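Local coordinates for protein glutathione S-transferase (Rhodospirillum rubrum F11, PDB 4O7H) that probably transfers glutathione onto electrophilic compounds, as a glutathione S-transferase whose assembly holds two copies of the chain, at residues R17-E22 with E69-V74; T139-I144 with D178-D183; H169-D174 with P198-L203. One frame throughout, in Å; residues are numbered along the deposited sequence.

Interaction 1 joins helices 11-22 and 64-74 in the thioredoxin-like N-terminal domain. Interaction 2 lies in the all-helical C-terminal domain, about 27 Å away centre to centre and on the opposite side of the chain's centre. Interaction 3 sits between them, with its centre about 16 Å from each of the others, and touches both. Helix 161-175 supplies one of its segments and leads into the loop of interaction 2, while its other segment, 198-203, meets helix 11-22 of interaction 1. Along the chain interaction 1 closes first, and the segments of interactions 2 and 3 then alternate. The three contacts thus form a continuous path of packing from the thioredoxin-like domain into the helical one.

Interaction 1 (R17-E22 with E69-V74)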
ATOM      1  N   ARG A  17       9.000 -11.767  -7.615  1.00  8.65           N
ATOM      2  CA  ARG A  17       9.569 -12.850  -8.340  1.00  9.70           C
ATOM      3  C   ARG A  17       9.221 -12.745  -9.841  1.00  8.53           C
ATOM      4  O   ARG A  17      10.081 -12.938 -10.701  1.00  8.91           O
ATOM      5  CB  ARG A  17       9.090 -14.224  -7.847  1.00 10.88           C
ATOM      6  CG  ARG A  17       9.543 -14.569  -6.447  1.00 11.13           C
ATOM      7  CD  ARG A  17       9.174 -15.995  -6.136  1.00 13.79           C
ATOM      8  NE  ARG A  17      10.116 -16.914  -6.794  1.00 14.12           N
ATOM      9  CZ  ARG A  17      10.029 -18.243  -6.663  1.00 14.39           C
ATOM     10  NH1 ARG A  17       9.039 -18.777  -5.966  1.00 16.15           N
ATOM     11  NH2 ARG A  17      10.968 -19.030  -7.187  1.00 16.68           N
ATOM     12  N   VAL A  18       7.958 -12.508 -10.138  1.00  8.76           N
ATOM     13  CA  VAL A  18       7.527 -12.325 -11.536  1.00  8.70           C
ATOM     14  C   VAL A  18       8.234 -11.136 -12.170  1.00  9.45           C
ATOM     15  O   VAL A  18       8.729 -11.221 -13.332  1.00  9.19           O
ATOM     16  CB  VAL A  18       6.003 -12.257 -11.653  1.00  8.90           C
ATOM     17  CG1 VAL A  18       5.593 -11.927 -13.108  1.00  8.71           C
ATOM     18  CG2 VAL A  18       5.343 -13.532 -11.129  1.00  9.50           C
ATOM     19  N   ALA A  19       8.335 -10.028 -11.438  1.00  8.77           N
ATOM     20  CA  ALA A  19       9.002  -8.817 -11.951  1.00  9.56           C
ATOM     21  C   ALA A  19      10.489  -9.060 -12.269  1.00  9.73           C
ATOM     22  O   ALA A  19      10.990  -8.651 -13.304  1.00 11.09           O
ATOM     23  CB  ALA A  19       8.843  -7.681 -10.949  1.00  9.50           C
ATOM     24  N   LEU A  20      11.206  -9.727 -11.364  1.00  9.58           N
ATOM     25  CA  LEU A  20      12.597 -10.007 -11.560  1.00  9.60           C
ATOM     26  C   LEU A  20      12.782 -10.815 -12.871  1.00 10.33           C
ATOM     27  O   LEU A  20      13.677 -10.529 -13.684  1.00 10.55           O
ATOM     28  CB  LEU A  20      13.105 -10.807 -10.357  1.00  9.62           C
ATOM     29  CG  LEU A  20      13.365  -9.956  -9.100  1.00  9.61           C
ATOM     30  CD1 LEU A  20      13.523 -10.897  -7.907  1.00  9.92           C
ATOM     31  CD2 LEU A  20      14.574  -9.044  -9.254  1.00 10.67           C
ATOM     32  N   ALA A  21      11.933 -11.818 -13.058  1.00  9.66           N
ATOM     33  CA  ALA A  21      11.988 -12.672 -14.259  1.00 10.97           C
ATOM     34  C   ALA A  21      11.641 -11.869 -15.537  1.00 11.41           C
ATOM     35  O   ALA A  21      12.274 -12.035 -16.580  1.00 12.22           O
ATOM     36  CB  ALA A  21      11.102 -13.884 -14.115  1.00 11.00           C
ATOM     37  N   GLU A  22      10.621 -11.019 -15.465  1.00 12.19           N
ATOM     38  CA  GLU A  22      10.242 -10.175 -16.601  1.00 12.01           C
ATOM     39  C   GLU A  22      11.399  -9.266 -16.984  1.00 12.63           C
ATOM     40  O   GLU A  22      11.632  -9.028 -18.182  1.00 14.09           O
ATOM     41  CB  GLU A  22       9.028  -9.330 -16.260  1.00 12.41           C
ATOM     42  CG  GLU A  22       7.714 -10.110 -16.278  1.00 12.57           C
ATOM     43  CD  GLU A  22       7.274 -10.579 -17.639  1.00 13.64           C
ATOM     44  OE1 GLU A  22       7.501  -9.822 -18.620  1.00 15.51           O
ATOM     45  OE2 GLU A  22       6.702 -11.693 -17.737  1.00 11.47           O
ATOM     46  N   GLU A  69       9.556  -0.196  -7.501  1.00 10.23           N
ATOM     47  CA  GLU A  69       9.965   1.115  -8.001  1.00 10.87           C
ATOM     48  C   GLU A  69      11.487   1.152  -8.155  1.00 11.19           C
ATOM     49  O   GLU A  69      11.991   1.701  -9.139  1.00 13.11           O
ATOM     50  CB  GLU A  69       9.506   2.210  -7.068  1.00 11.45           C
ATOM     51  CG  GLU A  69       8.003   2.341  -6.954  1.00 11.42           C
ATOM     52  CD  GLU A  69       7.367   2.893  -8.212  1.00 13.07           C
ATOM     53  OE1 GLU A  69       8.037   3.588  -8.995  1.00 13.29           O
ATOM     54  OE2 GLU A  69       6.182   2.596  -8.382  1.00 18.82           O
ATOM     55  N   TYR A  70      12.211   0.520  -7.231  1.00 10.83           N
ATOM     56  CA  TYR A  70      13.663   0.408  -7.309  1.00 11.19           C
ATOM     57  C   TYR A  70      14.029  -0.348  -8.575  1.00 11.20           C
ATOM     58  O   TYR A  70      14.951   0.070  -9.316  1.00 11.69           O
ATOM     59  CB  TYR A  70      14.182  -0.347  -6.092  1.00 11.96           C
ATOM     60  CG  TYR A  70      15.620  -0.781  -6.210  1.00 11.75           C
ATOM     61  CD1 TYR A  70      16.662   0.082  -5.879  1.00 12.50           C
ATOM     62  CD2 TYR A  70      15.930  -2.064  -6.642  1.00 11.46           C
ATOM     63  CE1 TYR A  70      18.014  -0.335  -5.977  1.00 12.79           C
ATOM     64  CE2 TYR A  70      17.279  -2.466  -6.747  1.00 12.08           C
ATOM     65  CZ  TYR A  70      18.285  -1.609  -6.438  1.00 13.56           C
ATOM     66  OH  TYR A  70      19.635  -2.019  -6.563  1.00 14.90           O
ATOM     67  N   LEU A  71      13.367  -1.457  -8.860  1.00 11.00           N
ATOM     68  CA  LEU A  71      13.711  -2.231 -10.086  1.00 11.96           C
ATOM     69  C   LEU A  71      13.536  -1.390 -11.350  1.00 13.95           C
ATOM     70  O   LEU A  71      14.356  -1.487 -12.283  1.00 13.51           O
ATOM     71  CB  LEU A  71      12.956  -3.545 -10.196  1.00 11.97           C
ATOM     72  CG  LEU A  71      13.221  -4.588  -9.128  1.00 12.20           C
ATOM     73  CD1 LEU A  71      12.266  -5.749  -9.331  1.00 12.31           C
ATOM     74  CD2 LEU A  71      14.708  -5.019  -9.112  1.00 12.98           C
ATOM     75  N   GLU A  72      12.499  -0.554 -11.390  1.00 13.60           N
ATOM     76  CA  GLU A  72      12.250   0.241 -12.583  1.00 15.63           C
ATOM     77  C   GLU A  72      13.303   1.353 -12.696  1.00 16.39           C
ATOM     78  O   GLU A  72      13.662   1.771 -13.810  1.00 17.38           O
ATOM     79  CB  GLU A  72      10.812   0.788 -12.564  1.00 16.35           C
ATOM     80  CG  GLU A  72      10.371   1.493 -13.842  1.00 19.89           C
ATOM     81  CD  GLU A  72       9.883   0.573 -14.943  1.00 20.30           C
ATOM     82  OE1 GLU A  72       9.953  -0.677 -14.829  1.00 17.30           O
ATOM     83  OE2 GLU A  72       9.383   1.169 -15.967  1.00 25.50           O
ATOM     84  N   GLU A  73      13.819   1.821 -11.579  1.00 14.80           N
ATOM     85  CA  GLU A  73      14.843   2.886 -11.560  1.00 15.57           C
ATOM     86  C   GLU A  73      16.194   2.341 -11.983  1.00 16.13           C
ATOM     87  O   GLU A  73      16.944   3.003 -12.744  1.00 18.53           O
ATOM     88  CB  GLU A  73      14.946   3.522 -10.169  1.00 15.23           C
ATOM     89  CG  GLU A  73      13.764   4.418  -9.839  1.00 16.48           C
ATOM     90  CD  GLU A  73      13.711   4.863  -8.391  1.00 17.05           C
ATOM     91  OE1 GLU A  73      14.715   4.730  -7.667  1.00 19.35           O
ATOM     92  OE2 GLU A  73      12.641   5.401  -8.033  1.00 20.08           O
ATOM     93  N   VAL A  74      16.550   1.178 -11.474  1.00 15.75           N
ATOM     94  CA  VAL A  74      17.928   0.651 -11.688  1.00 16.99           C
ATOM     95  C   VAL A  74      18.038  -0.232 -12.929  1.00 18.46           C
ATOM     96  O   VAL A  74      19.118  -0.352 -13.529  1.00 20.56           O
ATOM     97  CB  VAL A  74      18.361  -0.074 -10.407  1.00 18.28           C
ATOM     98  CG1 VAL A  74      19.727  -0.713 -10.563  1.00 18.34           C
ATOM     99  CG2 VAL A  74      18.386   0.927  -9.255  1.00 17.77           C
TER
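L71 meets A19 and L20 in a purely apolar contact between two helices. Coming along 69-74, L71 is the residue that does the touching, its CB pointing toward helix 11-22. Its CG stands anti to the carbonyl carbon (chi1 -64°), and the fork beyond it delivers both methyls to the neighbour: L71 CD1 lies 4.0 Å from L20 CD2, and L71 CD2 is 4.0 Å from that same L20 CD2. One methyl of L20 therefore touches both methyls of L71, the two leucine side chains crossing at about a right angle. A19, whose CB points toward 69-74, is met more loosely, L71 CD1 lying 4.3 Å from A19 CB. All three residues are buried, and no hydrogen bond passes between the two segments. One residue on, E72 turns to K23, just past the end of helix 11-22, with a salt bridge, while E73 pairs with R88 and R92 of the second subunit and V74 packs on A85 of that subunit. Both helices belong to the thioredoxin-like domain; Y161 of helix 161-175 touches A19 and L71 alike, and helix 11-22 lays R17 against strand 3-6.

Interaction 2 (T139-I144 with D178-D183); sequences THLRYI and DVPWED
L141 on helix 127-150 makes every contact with the loop 178-183, touching V179, P180 and W181. Its CB leaves the helix toward that loop, and CG, set anti to the carbonyl carbon (chi1 -70°), carries the branch point outward; the touching is left to the two methyls. CD1 goes to the proline side. It lies 3.8 Å from P180 CD and 3.9 Å from P180 CG, so it touches the CG-CD side of the proline, and the same methyl is 3.9 Å from V179 CG1. The loop belongs to the all-helical C-terminal domain of the glutathione transferase fold, where it leads from helix 161-175 to helix 185-195. P180 is the centre of an inverse gamma turn, with a weak bond from W181 N back to V179 O at 2.9 Å; the tight bend brings V179 and W181 together, so that V179 CG1 sits over the centre of the indole. CD2, the other tip of L141, comes obliquely to that indole, 4.2 Å from W181 CZ3, the two side chains running at about a right angle. At its far end the indole is held by a hydrogen bond from W181 NE1 to D174 OD1 on helix 161-175, and Y191 of helix 185-195 stacks on the ring. A187 on that helix touches L141 as well.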
ATOM      1  N   THR A 139     -16.741  -9.414  -8.015  1.00 17.37           N
ATOM      2  CA  THR A 139     -16.740  -7.992  -8.377  1.00 17.11           C
ATOM      3  C   THR A 139     -15.423  -7.623  -9.033  1.00 14.80           C
ATOM      4  O   THR A 139     -15.380  -6.897 -10.028  1.00 15.90           O
ATOM      5  CB  THR A 139     -16.925  -7.125  -7.131  1.00 20.93           C
ATOM      6  OG1 THR A 139     -18.035  -7.634  -6.356  1.00 25.97           O
ATOM      7  CG2 THR A 139     -17.162  -5.708  -7.501  1.00 21.20           C
ATOM      8  N   HIS A 140     -14.344  -8.165  -8.471  1.00 14.27           N
ATOM      9  CA  HIS A 140     -13.013  -7.939  -9.060  1.00 13.77           C
ATOM     10  C   HIS A 140     -12.800  -8.560 -10.416  1.00 13.02           C
ATOM     11  O   HIS A 140     -12.159  -7.956 -11.290  1.00 13.81           O
ATOM     12  CB  HIS A 140     -11.935  -8.377  -8.094  1.00 13.03           C
ATOM     13  CG  HIS A 140     -11.899  -7.516  -6.887  1.00 13.78           C
ATOM     14  ND1 HIS A 140     -11.195  -6.327  -6.853  1.00 13.68           N
ATOM     15  CD2 HIS A 140     -12.521  -7.630  -5.692  1.00 13.53           C
ATOM     16  CE1 HIS A 140     -11.407  -5.738  -5.688  1.00 13.86           C
ATOM     17  NE2 HIS A 140     -12.226  -6.493  -4.977  1.00 14.46           N
ATOM     18  N   LEU A 141     -13.277  -9.803 -10.570  1.00 12.24           N
ATOM     19  CA  LEU A 141     -13.222 -10.431 -11.866  1.00 12.46           C
ATOM     20  C   LEU A 141     -14.050  -9.718 -12.917  1.00 12.47           C
ATOM     21  O   LEU A 141     -13.616  -9.650 -14.050  1.00 11.60           O
ATOM     22  CB  LEU A 141     -13.612 -11.893 -11.802  1.00 12.40           C
ATOM     23  CG  LEU A 141     -12.567 -12.753 -11.097  1.00 13.77           C
ATOM     24  CD1 LEU A 141     -13.199 -14.060 -10.637  1.00 14.94           C
ATOM     25  CD2 LEU A 141     -11.327 -13.015 -11.951  1.00 13.75           C
ATOM     26  N   ARG A 142     -15.206  -9.169 -12.537  1.00 14.67           N
ATOM     27  CA  ARG A 142     -16.004  -8.391 -13.487  1.00 16.32           C
ATOM     28  C   ARG A 142     -15.248  -7.139 -13.943  1.00 15.11           C
ATOM     29  O   ARG A 142     -15.292  -6.745 -15.131  1.00 14.39           O
ATOM     30  CB  ARG A 142     -17.376  -7.978 -12.890  1.00 20.11           C
ATOM     31  CG  ARG A 142     -18.358  -9.112 -12.700  1.00 25.97           C
ATOM     32  CD  ARG A 142     -19.814  -8.606 -12.589  1.00 30.47           C
ATOM     33  NE  ARG A 142     -20.003  -7.766 -11.418  1.00 34.41           N
ATOM     34  CZ  ARG A 142     -20.230  -8.232 -10.196  1.00 36.94           C
ATOM     35  NH1 ARG A 142     -20.298  -9.540  -9.980  1.00 39.06           N
ATOM     36  NH2 ARG A 142     -20.369  -7.381  -9.188  1.00 39.65           N
ATOM     37  N   TYR A 143     -14.519  -6.521 -13.012  1.00 15.51           N
ATOM     38  CA  TYR A 143     -13.738  -5.339 -13.347  1.00 14.65           C
ATOM     39  C   TYR A 143     -12.584  -5.651 -14.277  1.00 14.25           C
ATOM     40  O   TYR A 143     -12.307  -4.951 -15.219  1.00 13.29           O
ATOM     41  CB  TYR A 143     -13.248  -4.657 -12.058  1.00 15.93           C
ATOM     42  CG  TYR A 143     -12.605  -3.333 -12.251  1.00 16.95           C
ATOM     43  CD1 TYR A 143     -13.154  -2.395 -13.115  1.00 18.13           C
ATOM     44  CD2 TYR A 143     -11.436  -3.013 -11.589  1.00 16.13           C
ATOM     45  CE1 TYR A 143     -12.556  -1.156 -13.291  1.00 19.50           C
ATOM     46  CE2 TYR A 143     -10.838  -1.782 -11.745  1.00 17.18           C
ATOM     47  CZ  TYR A 143     -11.401  -0.856 -12.594  1.00 18.81           C
ATOM     48  OH  TYR A 143     -10.818   0.345 -12.823  1.00 18.22           O
ATOM     49  N   ILE A 144     -11.863  -6.729 -13.980  1.00 11.82           N
ATOM     50  CA  ILE A 144     -10.816  -7.190 -14.870  1.00 11.60           C
ATOM     51  C   ILE A 144     -11.352  -7.446 -16.267  1.00 12.02           C
ATOM     52  O   ILE A 144     -10.766  -7.028 -17.262  1.00 12.09           O
ATOM     53  CB  ILE A 144     -10.145  -8.453 -14.280  1.00 11.18           C
ATOM     54  CG1 ILE A 144      -9.349  -8.094 -13.022  1.00 12.42           C
ATOM     55  CG2 ILE A 144      -9.284  -9.132 -15.329  1.00 13.26           C
ATOM     56  CD1 ILE A 144      -8.801  -9.279 -12.286  1.00 11.95           C
ATOM     57  N   ASP A 178     -10.514 -21.210  -5.105  1.00 15.66           N
ATOM     58  CA  ASP A 178     -11.668 -20.373  -4.917  1.00 15.44           C
ATOM     59  C   ASP A 178     -11.963 -19.343  -6.027  1.00 15.67           C
ATOM     60  O   ASP A 178     -12.760 -18.424  -5.796  1.00 15.77           O
ATOM     61  CB  ASP A 178     -11.536 -19.657  -3.551  1.00 16.80           C
ATOM     62  CG  ASP A 178     -11.788 -20.597  -2.377  1.00 20.51           C
ATOM     63  OD1 ASP A 178     -12.750 -21.387  -2.491  1.00 22.99           O
ATOM     64  OD2 ASP A 178     -11.003 -20.577  -1.397  1.00 23.82           O
ATOM     65  N   VAL A 179     -11.334 -19.473  -7.205  1.00 14.36           N
ATOM     66  CA  VAL A 179     -11.650 -18.554  -8.288  1.00 13.59           C
ATOM     67  C   VAL A 179     -12.753 -19.115  -9.184  1.00 13.47           C
ATOM     68  O   VAL A 179     -12.569 -20.180  -9.770  1.00 14.21           O
ATOM     69  CB  VAL A 179     -10.444 -18.210  -9.156  1.00 13.16           C
ATOM     70  CG1 VAL A 179     -10.799 -17.097 -10.065  1.00 12.86           C
ATOM     71  CG2 VAL A 179      -9.245 -17.807  -8.306  1.00 12.57           C
ATOM     72  N   PRO A 180     -13.866 -18.369  -9.345  1.00 13.02           N
ATOM     73  CA  PRO A 180     -14.977 -18.793 -10.227  1.00 14.46           C
ATOM     74  C   PRO A 180     -14.717 -18.412 -11.672  1.00 13.78           C
ATOM     75  O   PRO A 180     -15.388 -17.546 -12.277  1.00 13.95           O
ATOM     76  CB  PRO A 180     -16.169 -18.041  -9.614  1.00 14.57           C
ATOM     77  CG  PRO A 180     -15.568 -16.764  -9.139  1.00 14.40           C
ATOM     78  CD  PRO A 180     -14.209 -17.131  -8.611  1.00 14.33           C
ATOM     79  N   TRP A 181     -13.692 -19.027 -12.241  1.00 13.79           N
ATOM     80  CA  TRP A 181     -13.190 -18.648 -13.541  1.00 14.21           C
ATOM     81  C   TRP A 181     -14.275 -18.663 -14.627  1.00 15.69           C
ATOM     82  O   TRP A 181     -14.328 -17.776 -15.478  1.00 15.70           O
ATOM     83  CB  TRP A 181     -12.056 -19.556 -13.998  1.00 14.77           C
ATOM     84  CG  TRP A 181     -10.777 -19.444 -13.230  1.00 13.05           C
ATOM     85  CD1 TRP A 181     -10.198 -20.401 -12.495  1.00 13.76           C
ATOM     86  CD2 TRP A 181      -9.916 -18.290 -13.146  1.00 13.24           C
ATOM     87  NE1 TRP A 181      -9.020 -19.936 -11.944  1.00 14.11           N
ATOM     88  CE2 TRP A 181      -8.813 -18.654 -12.347  1.00 12.80           C
ATOM     89  CE3 TRP A 181      -9.967 -17.018 -13.687  1.00 12.28           C
ATOM     90  CZ2 TRP A 181      -7.788 -17.760 -12.035  1.00 11.82           C
ATOM     91  CZ3 TRP A 181      -8.924 -16.125 -13.401  1.00 13.22           C
ATOM     92  CH2 TRP A 181      -7.852 -16.521 -12.587  1.00 12.38           C
ATOM     93  N   GLU A 182     -15.115 -19.684 -14.619  1.00 16.53           N
ATOM     94  CA  GLU A 182     -16.022 -19.809 -15.756  1.00 19.20           C
ATOM     95  C   GLU A 182     -17.176 -18.811 -15.687  1.00 19.97           C
ATOM     96  O   GLU A 182     -17.901 -18.607 -16.666  1.00 20.71           O
ATOM     97  CB  GLU A 182     -16.516 -21.243 -15.873  1.00 19.56           C
ATOM     98  CG  GLU A 182     -15.377 -22.218 -16.202  1.00 20.16           C
ATOM     99  CD  GLU A 182     -14.876 -22.161 -17.635  1.00 23.68           C
ATOM    100  OE1 GLU A 182     -15.229 -21.243 -18.427  1.00 25.88           O
ATOM    101  OE2 GLU A 182     -14.121 -23.070 -18.022  1.00 28.66           O
ATOM    102  N   ASP A 183     -17.343 -18.155 -14.546  1.00 18.41           N
ATOM    103  CA  ASP A 183     -18.298 -17.047 -14.488  1.00 19.57           C
ATOM    104  C   ASP A 183     -17.760 -15.758 -15.139  1.00 18.71           C
ATOM    105  O   ASP A 183     -18.498 -14.772 -15.293  1.00 16.82           O
ATOM    106  CB  ASP A 183     -18.722 -16.766 -13.059  1.00 21.10           C
ATOM    107  CG  ASP A 183     -19.587 -17.851 -12.497  1.00 26.11           C
ATOM    108  OD1 ASP A 183     -20.334 -18.438 -13.286  1.00 27.07           O
ATOM    109  OD2 ASP A 183     -19.519 -18.087 -11.290  1.00 26.77           O
TER

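Interaction 3 (H169-D174 with P198-L203)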
ATOM      1  N   HIS A 169      -2.069 -12.026  -7.001  1.00  8.37           N
ATOM      2  CA  HIS A 169      -3.149 -12.196  -6.019  1.00  8.80           C
ATOM      3  C   HIS A 169      -4.045 -13.358  -6.438  1.00  9.35           C
ATOM      4  O   HIS A 169      -4.324 -14.240  -5.648  1.00  9.67           O
ATOM      5  CB  HIS A 169      -3.925 -10.906  -5.919  1.00  9.53           C
ATOM      6  CG  HIS A 169      -3.354  -9.973  -4.908  1.00  9.45           C
ATOM      7  ND1 HIS A 169      -2.444  -8.972  -5.188  1.00 11.18           N
ATOM      8  CD2 HIS A 169      -3.557  -9.923  -3.579  1.00  8.62           C
ATOM      9  CE1 HIS A 169      -2.182  -8.303  -4.070  1.00  8.77           C
ATOM     10  NE2 HIS A 169      -2.796  -8.918  -3.085  1.00 12.09           N
ATOM     11  N   LEU A 170      -4.466 -13.362  -7.705  1.00  9.41           N
ATOM     12  CA  LEU A 170      -5.376 -14.390  -8.195  1.00  9.97           C
ATOM     13  C   LEU A 170      -4.745 -15.752  -8.135  1.00  9.93           C
ATOM     14  O   LEU A 170      -5.456 -16.754  -7.925  1.00  9.98           O
ATOM     15  CB  LEU A 170      -5.902 -14.080  -9.580  1.00 10.33           C
ATOM     16  CG  LEU A 170      -7.046 -13.052  -9.563  1.00 10.86           C
ATOM     17  CD1 LEU A 170      -7.290 -12.482 -10.936  1.00 11.79           C
ATOM     18  CD2 LEU A 170      -8.331 -13.728  -9.089  1.00 11.18           C
ATOM     19  N   SER A 171      -3.417 -15.826  -8.271  1.00  9.32           N
ATOM     20  CA  SER A 171      -2.732 -17.117  -8.233  1.00  9.53           C
ATOM     21  C   SER A 171      -2.891 -17.738  -6.866  1.00  9.15           C
ATOM     22  O   SER A 171      -2.942 -18.989  -6.733  1.00 10.10           O
ATOM     23  CB  SER A 171      -1.272 -17.017  -8.645  1.00  9.08           C
ATOM     24  OG  SER A 171      -0.415 -16.435  -7.690  1.00  9.87           O
ATOM     25  N   LEU A 172      -2.934 -16.902  -5.831  1.00 10.08           N
ATOM     26  CA  LEU A 172      -3.097 -17.452  -4.469  1.00 10.46           C
ATOM     27  C   LEU A 172      -4.554 -17.866  -4.222  1.00 10.61           C
ATOM     28  O   LEU A 172      -4.788 -18.923  -3.619  1.00 11.16           O
ATOM     29  CB  LEU A 172      -2.636 -16.462  -3.419  1.00 11.57           C
ATOM     30  CG  LEU A 172      -1.127 -16.504  -3.290  1.00 12.17           C
ATOM     31  CD1 LEU A 172      -0.678 -15.180  -2.673  1.00 14.08           C
ATOM     32  CD2 LEU A 172      -0.711 -17.726  -2.472  1.00 13.42           C
ATOM     33  N   ILE A 173      -5.509 -17.122  -4.773  1.00 11.09           N
ATOM     34  CA  ILE A 173      -6.920 -17.530  -4.710  1.00 11.03           C
ATOM     35  C   ILE A 173      -7.089 -18.836  -5.467  1.00 10.45           C
ATOM     36  O   ILE A 173      -7.804 -19.730  -5.013  1.00 10.46           O
ATOM     37  CB  ILE A 173      -7.894 -16.464  -5.257  1.00 12.32           C
ATOM     38  CG1 ILE A 173      -7.582 -15.055  -4.669  1.00 12.54           C
ATOM     39  CG2 ILE A 173      -9.331 -16.842  -4.936  1.00 12.42           C
ATOM     40  CD1 ILE A 173      -7.248 -15.041  -3.184  1.00 13.01           C
ATOM     41  N   ASP A 174      -6.354 -18.985  -6.546  1.00 10.11           N
ATOM     42  CA  ASP A 174      -6.458 -20.190  -7.371  1.00 10.48           C
ATOM     43  C   ASP A 174      -5.797 -21.362  -6.669  1.00 11.59           C
ATOM     44  O   ASP A 174      -6.327 -22.479  -6.717  1.00 12.20           O
ATOM     45  CB  ASP A 174      -5.847 -19.939  -8.739  1.00 10.94           C
ATOM     46  CG  ASP A 174      -6.328 -20.882  -9.809  1.00 11.29           C
ATOM     47  OD1 ASP A 174      -7.509 -21.170  -9.848  1.00 11.98           O
ATOM     48  OD2 ASP A 174      -5.500 -21.263 -10.700  1.00 11.63           O
ATOM     49  N   PRO A 198       6.957 -17.263 -19.071  1.00 12.40           N
ATOM     50  CA  PRO A 198       8.009 -17.947 -18.337  1.00 13.88           C
ATOM     51  C   PRO A 198       8.220 -17.382 -16.941  1.00 12.97           C
ATOM     52  O   PRO A 198       8.570 -18.112 -16.028  1.00 13.44           O
ATOM     53  CB  PRO A 198       9.242 -17.798 -19.243  1.00 15.56           C
ATOM     54  CG  PRO A 198       8.710 -17.500 -20.582  1.00 16.04           C
ATOM     55  CD  PRO A 198       7.317 -16.930 -20.477  1.00 13.61           C
ATOM     56  N   SER A 199       7.938 -16.079 -16.766  1.00 12.38           N
ATOM     57  CA  SER A 199       8.137 -15.424 -15.453  1.00 12.02           C
ATOM     58  C   SER A 199       7.203 -16.011 -14.425  1.00 11.37           C
ATOM     59  O   SER A 199       7.465 -15.941 -13.228  1.00 12.42           O
ATOM     60  CB  SER A 199       7.863 -13.941 -15.558  1.00 12.03           C
ATOM     61  OG  SER A 199       6.554 -13.738 -16.047  1.00 12.27           O
ATOM     62  N   PHE A 200       6.102 -16.591 -14.877  1.00 10.79           N
ATOM     63  CA  PHE A 200       5.124 -17.154 -13.930  1.00 10.75           C
ATOM     64  C   PHE A 200       5.415 -18.595 -13.504  1.00 11.57           C
ATOM     65  O   PHE A 200       4.785 -19.128 -12.581  1.00 12.61           O
ATOM     66  CB  PHE A 200       3.710 -17.103 -14.522  1.00 10.27           C
ATOM     67  CG  PHE A 200       2.644 -16.624 -13.545  1.00 10.23           C
ATOM     68  CD1 PHE A 200       2.555 -15.284 -13.202  1.00 10.94           C
ATOM     69  CD2 PHE A 200       1.734 -17.524 -12.999  1.00 10.71           C
ATOM     70  CE1 PHE A 200       1.582 -14.856 -12.323  1.00 10.44           C
ATOM     71  CE2 PHE A 200       0.748 -17.100 -12.100  1.00 11.57           C
ATOM     72  CZ  PHE A 200       0.667 -15.758 -11.792  1.00 11.27           C
ATOM     73  N   ARG A 201       6.297 -19.265 -14.222  1.00 13.43           N
ATOM     74  CA  ARG A 201       6.455 -20.718 -14.091  1.00 15.03           C
ATOM     75  C   ARG A 201       6.738 -21.175 -12.648  1.00 14.41           C
ATOM     76  O   ARG A 201       6.105 -22.126 -12.192  1.00 14.16           O
ATOM     77  CB  ARG A 201       7.518 -21.253 -15.050  1.00 19.74           C
ATOM     78  CG  ARG A 201       7.530 -22.785 -15.038  1.00 24.59           C
ATOM     79  CD  ARG A 201       8.626 -23.383 -15.910  1.00 32.70           C
ATOM     80  NE  ARG A 201       8.099 -23.758 -17.218  1.00 41.10           N
ATOM     81  CZ  ARG A 201       8.118 -22.994 -18.315  1.00 47.21           C
ATOM     82  NH1 ARG A 201       8.676 -21.777 -18.314  1.00 44.71           N
ATOM     83  NH2 ARG A 201       7.579 -23.464 -19.441  1.00 52.51           N
ATOM     84  N   PRO A 202       7.645 -20.538 -11.888  1.00 14.19           N
ATOM     85  CA  PRO A 202       7.862 -21.017 -10.520  1.00 14.60           C
ATOM     86  C   PRO A 202       6.620 -20.950  -9.621  1.00 14.09           C
ATOM     87  O   PRO A 202       6.404 -21.764  -8.752  1.00 14.86           O
ATOM     88  CB  PRO A 202       8.948 -20.052  -9.956  1.00 15.62           C
ATOM     89  CG  PRO A 202       9.590 -19.484 -11.123  1.00 17.33           C
ATOM     90  CD  PRO A 202       8.559 -19.430 -12.224  1.00 15.60           C
ATOM     91  N   LEU A 203       5.765 -19.958  -9.856  1.00 12.24           N
ATOM     92  CA  LEU A 203       4.535 -19.874  -9.073  1.00 12.00           C
ATOM     93  C   LEU A 203       3.622 -21.055  -9.341  1.00 12.56           C
ATOM     94  O   LEU A 203       2.852 -21.461  -8.474  1.00 13.76           O
ATOM     95  CB  LEU A 203       3.740 -18.600  -9.417  1.00 12.61           C
ATOM     96  CG  LEU A 203       4.236 -17.298  -8.826  1.00 13.83           C
ATOM     97  CD1 LEU A 203       5.662 -17.005  -9.204  1.00 14.98           C
ATOM     98  CD2 LEU A 203       3.300 -16.171  -9.275  1.00 12.85           C
TER
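Helix 161-175 of the all-helical C-terminal domain of this glutathione transferase fold meets the short helix 201-205 and the 3-10 turn leading into it through S171, F200 and L203. The contact is small, about 80 Å² in all, but all three residues are buried and its centre lies about 7 Å from the centre of the chain. S171 points toward 198-203 and uses both of its side-chain atoms. Its CB is 3.9 Å from F200 CZ and 4.0 Å from F200 CE2, so the far end of the phenyl ring comes to the serine methylene, obliquely to the ring plane. V194 and K195 of helix 185-195 also touch the F200 side chain. Three residues on, L203 sends CD2 back over one face of the same ring, offset toward the rim. The two segments share no hydrogen bond. The hydroxyl of S171 is satisfied elsewhere, bonding the carbonyl of C168 one turn back in its own helix and also R14 NH1 of helix 11-22. A second tie to helix 11-22 comes from S199, whose OG hydrogen-bonds E22 OE2, while D174 OD1 takes a bond from H216 NE2. With chi1 at 74°, S171 OG is tucked between the backbone N and the carbonyl carbon, and there it lies 4.0 Å from the L203 CD2 methyl.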